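Local coordinates for protein CTD kinase subunit gamma (Schizosaccharomyces pombe, PDB 5CE7) that probably serves as the gamma subunit of the CTD kinase complex, which hyperphosphorylates the RNA polymerase II CTD and acts in transcription elongation and pre-mRNA 3'-end processing, at residues L67-L72 with L113-E118; K90-V95 with A132-H137. All coordinates share one frame; numbering follows the deposited sequence.

Overall arrangement
The chain is the N-terminal, CTD-interacting-domain part of Ctk3, an all-helical right-handed superhelix of eight helices. Interaction 1 joins helix 54-73 to helix 100-118, and interaction 2 joins helix 88-95 to helix 124-139; their centres lie about 18 Å apart. Along the sequence the segments alternate, 67-72, 90-95, 113-118, 132-137, so each contact skips over a helix used by the other. The two meet through Leu-113, whose CD1 packs 3.9 Å from Val-134 CG2, while its CD2 lies 4.0 Å from Val-92 CG2. Leu-113 of helix 100-118 thus links the two contacts, and helices 54-73, 88-95, 100-118 and 124-139 pack against one another in this part of the superhelix.

Interaction 1: L67-L72 with L113-E118; sequences LCEMCL and LQSLHE
Ser-115 and Glu-69 face each other at the more polar edge of this contact, and Leu-116 and Cys-68 meet in its apolar part. Ser-115 sends its CB toward helix 54-73, and with chi1 at 178° its OG lies opposite the backbone N. Glu-69 reaches across from the other helix with its chain extended beyond CG, yet its OE2 stops 3.7 Å from Ser-115 OG, close but without a hydrogen bond. The hydroxyl is instead hydrogen-bonded to Asp-65, one turn earlier on helix 54-73, so the serine still tethers the two helices. Lys-119, just past the end of 113-118, adds a weak hydrogen bond to the same hydroxyl and a long, weak ion pair to Glu-69, which probably eases the acidic character of this edge.

Both helices belong to the superhelix of the CTD-interacting domain; they run in much the same direction here and come closest at Cys-68 and Leu-116, whose CA atoms are 7.8 Å apart. Leu-116 carries the apolar part. Because chi2 is 178°, CD1 continues the chain away from CA and CD2 becomes the side branch that reaches over to the cysteine. This single methyl sits 3.9 Å from Cys-68 SG and equally close to Cys-68 CB, leaning against the CB-SG bond rather than capping the sulfur alone. Only 104 Å² is buried between the segments, a light touch. Leu-81 and Ile-84 of helix 80-86 also pack on Cys-68, and Val-121 touches both the cysteine and the leucine.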
loop_
_atom_site.group_PDB
_atom_site.type_symbol
_atom_site.label_atom_id
_atom_site.label_comp_id
_atom_site.label_asym_id
_atom_site.label_seq_id
_atom_site.Cartn_x
_atom_site.Cartn_y
_atom_site.Cartn_z
ATOM N N LEU A 67 3.234 -4.765 -4.431
ATOM C CA LEU A 67 2.259 -4.710 -5.512
ATOM C C LEU A 67 2.725 -3.782 -6.637
ATOM O O LEU A 67 2.693 -4.150 -7.819
ATOM C CB LEU A 67 0.899 -4.239 -4.984
ATOM C CG LEU A 67 -0.236 -4.096 -6.000
ATOM C CD1 LEU A 67 -0.496 -5.436 -6.704
ATOM C CD2 LEU A 67 -1.498 -3.654 -5.302
ATOM N N CYS A 68 3.141 -2.572 -6.281
ATOM C CA CYS A 68 3.670 -1.653 -7.284
ATOM C C CYS A 68 4.885 -2.240 -8.030
ATOM O O CYS A 68 4.950 -2.170 -9.251
ATOM C CB CYS A 68 4.009 -0.283 -6.665
ATOM S SG CYS A 68 2.556 0.672 -6.134
ATOM N N GLU A 69 5.842 -2.806 -7.302
ATOM C CA GLU A 69 7.020 -3.408 -7.939
ATOM C C GLU A 69 6.610 -4.490 -8.928
ATOM O O GLU A 69 7.104 -4.550 -10.048
ATOM C CB GLU A 69 7.970 -3.999 -6.897
ATOM C CG GLU A 69 8.584 -2.956 -5.979
ATOM C CD GLU A 69 9.466 -3.555 -4.887
ATOM O OE1 GLU A 69 9.261 -4.728 -4.518
ATOM O OE2 GLU A 69 10.373 -2.845 -4.402
HETATM N N MSE A 70 5.686 -5.342 -8.516
HETATM C CA MSE A 70 5.245 -6.414 -9.386
HETATM C C MSE A 70 4.428 -5.903 -10.562
HETATM O O MSE A 70 4.533 -6.433 -11.659
HETATM C CB MSE A 70 4.514 -7.477 -8.582
HETATM C CG MSE A 70 5.469 -8.215 -7.642
HETATM SE SE MSE A 70 4.603 -9.711 -6.778
HETATM C CE MSE A 70 3.391 -10.201 -8.281
ATOM N N CYS A 71 3.634 -4.860 -10.345
ATOM C CA CYS A 71 2.941 -4.216 -11.462
ATOM C C CYS A 71 3.955 -3.755 -12.513
ATOM O O CYS A 71 3.776 -3.992 -13.707
ATOM C CB CYS A 71 2.086 -3.034 -10.985
ATOM S SG CYS A 71 0.539 -3.508 -10.182
ATOM N N LEU A 72 5.032 -3.111 -12.066
ATOM C CA LEU A 72 6.044 -2.616 -12.989
ATOM C C LEU A 72 6.764 -3.768 -13.699
ATOM O O LEU A 72 7.105 -3.673 -14.880
ATOM C CB LEU A 72 7.060 -1.726 -12.257
ATOM C CG LEU A 72 6.542 -0.429 -11.638
ATOM C CD1 LEU A 72 7.641 0.189 -10.784
ATOM C CD2 LEU A 72 6.090 0.546 -12.729
ATOM N N LEU A 113 8.151 5.023 0.966
ATOM C CA LEU A 113 8.035 6.242 0.171
ATOM C C LEU A 113 9.235 6.392 -0.758
ATOM O O LEU A 113 9.082 6.787 -1.916
ATOM C CB LEU A 113 7.879 7.476 1.061
ATOM C CG LEU A 113 6.548 7.625 1.786
ATOM C CD1 LEU A 113 6.580 8.851 2.689
ATOM C CD2 LEU A 113 5.375 7.705 0.787
ATOM N N GLN A 114 10.421 6.070 -0.244
ATOM C CA GLN A 114 11.646 6.152 -1.030
ATOM C C GLN A 114 11.602 5.155 -2.186
ATOM O O GLN A 114 11.952 5.478 -3.318
ATOM C CB GLN A 114 12.869 5.896 -0.148
ATOM C CG GLN A 114 14.179 5.704 -0.912
ATOM C CD GLN A 114 15.363 5.450 0.020
ATOM O OE1 GLN A 114 15.720 4.303 0.295
ATOM N NE2 GLN A 114 15.968 6.525 0.514
ATOM N N SER A 115 11.148 3.946 -1.885
ATOM C CA SER A 115 10.983 2.906 -2.890
ATOM C C SER A 115 10.014 3.341 -4.002
ATOM O O SER A 115 10.326 3.235 -5.187
ATOM C CB SER A 115 10.484 1.629 -2.224
ATOM O OG SER A 115 10.269 0.616 -3.183
ATOM N N LEU A 116 8.837 3.819 -3.614
ATOM C CA LEU A 116 7.859 4.301 -4.578
ATOM C C LEU A 116 8.400 5.483 -5.405
ATOM O O LEU A 116 8.163 5.573 -6.609
ATOM C CB LEU A 116 6.551 4.683 -3.875
ATOM C CG LEU A 116 5.803 3.503 -3.223
ATOM C CD1 LEU A 116 4.546 3.971 -2.496
ATOM C CD2 LEU A 116 5.449 2.456 -4.264
ATOM N N HIS A 117 9.125 6.381 -4.750
ATOM C CA HIS A 117 9.745 7.514 -5.429
ATOM C C HIS A 117 10.818 7.094 -6.447
ATOM O O HIS A 117 10.845 7.597 -7.572
ATOM C CB HIS A 117 10.346 8.492 -4.411
ATOM C CG HIS A 117 10.883 9.743 -5.032
ATOM N ND1 HIS A 117 12.175 10.179 -4.833
ATOM C CD2 HIS A 117 10.309 10.639 -5.870
ATOM C CE1 HIS A 117 12.369 11.297 -5.509
ATOM N NE2 HIS A 117 11.251 11.598 -6.146
ATOM N N GLU A 118 11.698 6.181 -6.050
ATOM C CA GLU A 118 12.753 5.686 -6.938
ATOM C C GLU A 118 12.170 4.971 -8.155
ATOM O O GLU A 118 12.738 5.000 -9.252
ATOM C CB GLU A 118 13.670 4.726 -6.185
ATOM C CG GLU A 118 14.509 5.398 -5.119
ATOM C CD GLU A 118 15.256 4.402 -4.258
ATOM O OE1 GLU A 118 14.833 3.225 -4.201
ATOM O OE2 GLU A 118 16.264 4.795 -3.637
#

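Interaction 2: K90-V95 with A132-H137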
loop_
_atom_site.group_PDB
_atom_site.type_symbol
_atom_site.label_atom_id
_atom_site.label_comp_id
_atom_site.label_asym_id
_atom_site.label_seq_id
_atom_site.Cartn_x
_atom_site.Cartn_y
_atom_site.Cartn_z
ATOM N N LYS A 90 -3.001 9.974 1.643
ATOM C CA LYS A 90 -4.015 9.296 2.452
ATOM C C LYS A 90 -3.433 8.044 3.102
ATOM O O LYS A 90 -3.666 7.765 4.283
ATOM C CB LYS A 90 -5.234 8.926 1.597
ATOM C CG LYS A 90 -6.024 10.132 1.107
ATOM C CD LYS A 90 -7.273 9.710 0.331
ATOM C CE LYS A 90 -8.166 10.911 0.010
ATOM N NZ LYS A 90 -9.367 10.522 -0.805
ATOM N N LEU A 91 -2.675 7.283 2.316
ATOM C CA LEU A 91 -2.046 6.076 2.814
ATOM C C LEU A 91 -1.140 6.423 3.989
ATOM O O LEU A 91 -1.175 5.756 5.019
ATOM C CB LEU A 91 -1.264 5.374 1.704
ATOM C CG LEU A 91 -2.193 4.795 0.622
ATOM C CD1 LEU A 91 -1.457 4.413 -0.669
ATOM C CD2 LEU A 91 -2.949 3.594 1.186
ATOM N N VAL A 92 -0.331 7.469 3.836
ATOM C CA VAL A 92 0.550 7.899 4.919
ATOM C C VAL A 92 -0.236 8.297 6.171
ATOM O O VAL A 92 0.150 7.975 7.297
ATOM C CB VAL A 92 1.483 9.066 4.473
ATOM C CG1 VAL A 92 2.189 9.664 5.677
ATOM C CG2 VAL A 92 2.491 8.584 3.434
ATOM N N GLN A 93 -1.330 9.021 5.972
ATOM C CA GLN A 93 -2.154 9.485 7.089
ATOM C C GLN A 93 -2.722 8.312 7.890
ATOM O O GLN A 93 -2.862 8.379 9.109
ATOM C CB GLN A 93 -3.302 10.354 6.563
ATOM C CG GLN A 93 -4.394 10.624 7.588
ATOM C CD GLN A 93 -5.773 10.756 6.962
ATOM O OE1 GLN A 93 -5.914 11.208 5.821
ATOM N NE2 GLN A 93 -6.801 10.348 7.704
ATOM N N ASN A 94 -3.061 7.239 7.187
ATOM C CA ASN A 94 -3.603 6.040 7.817
ATOM C C ASN A 94 -2.524 5.252 8.575
ATOM O O ASN A 94 -2.732 4.838 9.712
ATOM C CB ASN A 94 -4.271 5.150 6.765
ATOM C CG ASN A 94 -4.738 3.825 7.339
ATOM O OD1 ASN A 94 -3.975 2.870 7.419
ATOM N ND2 ASN A 94 -5.990 3.778 7.767
ATOM N N VAL A 95 -1.367 5.061 7.947
ATOM C CA VAL A 95 -0.314 4.231 8.539
ATOM C C VAL A 95 0.499 4.967 9.622
ATOM O O VAL A 95 0.853 4.386 10.658
ATOM C CB VAL A 95 0.615 3.660 7.444
ATOM C CG1 VAL A 95 1.698 2.739 8.048
ATOM C CG2 VAL A 95 -0.214 2.913 6.406
ATOM N N ALA A 132 6.880 15.156 4.250
ATOM C CA ALA A 132 6.566 16.210 5.227
ATOM C C ALA A 132 5.469 15.751 6.197
ATOM O O ALA A 132 5.455 16.133 7.363
ATOM C CB ALA A 132 6.159 17.507 4.527
ATOM N N THR A 133 4.546 14.936 5.704
ATOM C CA THR A 133 3.496 14.394 6.551
ATOM C C THR A 133 4.084 13.473 7.611
ATOM O O THR A 133 3.758 13.586 8.786
ATOM C CB THR A 133 2.442 13.624 5.728
ATOM O OG1 THR A 133 1.843 14.518 4.784
ATOM C CG2 THR A 133 1.357 13.063 6.642
ATOM N N VAL A 134 4.958 12.563 7.185
ATOM C CA VAL A 134 5.641 11.678 8.112
ATOM C C VAL A 134 6.412 12.466 9.178
ATOM O O VAL A 134 6.376 12.126 10.357
ATOM C CB VAL A 134 6.605 10.714 7.381
ATOM C CG1 VAL A 134 7.412 9.909 8.383
ATOM C CG2 VAL A 134 5.824 9.777 6.445
ATOM N N GLU A 135 7.118 13.510 8.768
ATOM C CA GLU A 135 7.881 14.292 9.725
ATOM C C GLU A 135 6.956 14.981 10.730
ATOM O O GLU A 135 7.185 14.920 11.935
ATOM C CB GLU A 135 8.787 15.306 9.014
ATOM C CG GLU A 135 9.536 16.224 9.962
ATOM C CD GLU A 135 10.500 15.476 10.876
ATOM O OE1 GLU A 135 10.840 14.312 10.575
ATOM O OE2 GLU A 135 10.918 16.059 11.903
ATOM N N ALA A 136 5.899 15.621 10.233
ATOM C CA ALA A 136 4.910 16.249 11.115
ATOM C C ALA A 136 4.331 15.248 12.128
ATOM O O ALA A 136 4.180 15.559 13.307
ATOM C CB ALA A 136 3.781 16.885 10.294
ATOM N N HIS A 137 4.026 14.043 11.663
ATOM C CA HIS A 137 3.436 13.021 12.531
ATOM C C HIS A 137 4.448 12.295 13.427
ATOM O O HIS A 137 4.078 11.687 14.441
ATOM C CB HIS A 137 2.608 12.034 11.696
ATOM C CG HIS A 137 1.386 12.658 11.082
ATOM N ND1 HIS A 137 0.533 11.962 10.248
ATOM C CD2 HIS A 137 0.876 13.902 11.189
ATOM C CE1 HIS A 137 -0.458 12.757 9.875
ATOM N NE2 HIS A 137 -0.273 13.944 10.431
#
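Val-92 and Thr-133 come together because each turns a methyl to the position opposite its own backbone N: Val-92 has chi1 of 169°, which places CG1 there, and Thr-133, with chi1 of -60°, does the same with CG2. The two methyls meet at 3.6 Å between Val-92 CG1 and Thr-133 CG2, with the side chains set at a slant to one another. Val-92 CG1 also touches Val-134 CG2, at 3.7 Å, and here the two valines lie about crosswise. One methyl of helix 88-95 therefore bears on two successive residues of helix 124-139, the nearest CA atoms being those of Val-92 and Val-134, 7.1 Å apart.

The same threonine torsion sets OG1 beside the backbone N and anti to the carbonyl carbon, and it is hydrogen-bonded to the carbonyl oxygen of Asp-129 in its own helix. Thr-133 CG2 does double duty: it also lies 3.6 Å above the plane of the His-137 ring, offset toward its rim. A hydrogen bond from ND1 of that ring to the carbonyl oxygen of Ala-96 pins helix 124-139 to the residue that follows helix 88-95.

The contact joins helix 88-95 to the last helix, 124-139, in the right-handed superhelix of the CTD-interacting domain, with Met-61 of helix 54-73 packing on Val-92, and Ala-106, Val-109 and Arg-110 of helix 100-118 on Val-134.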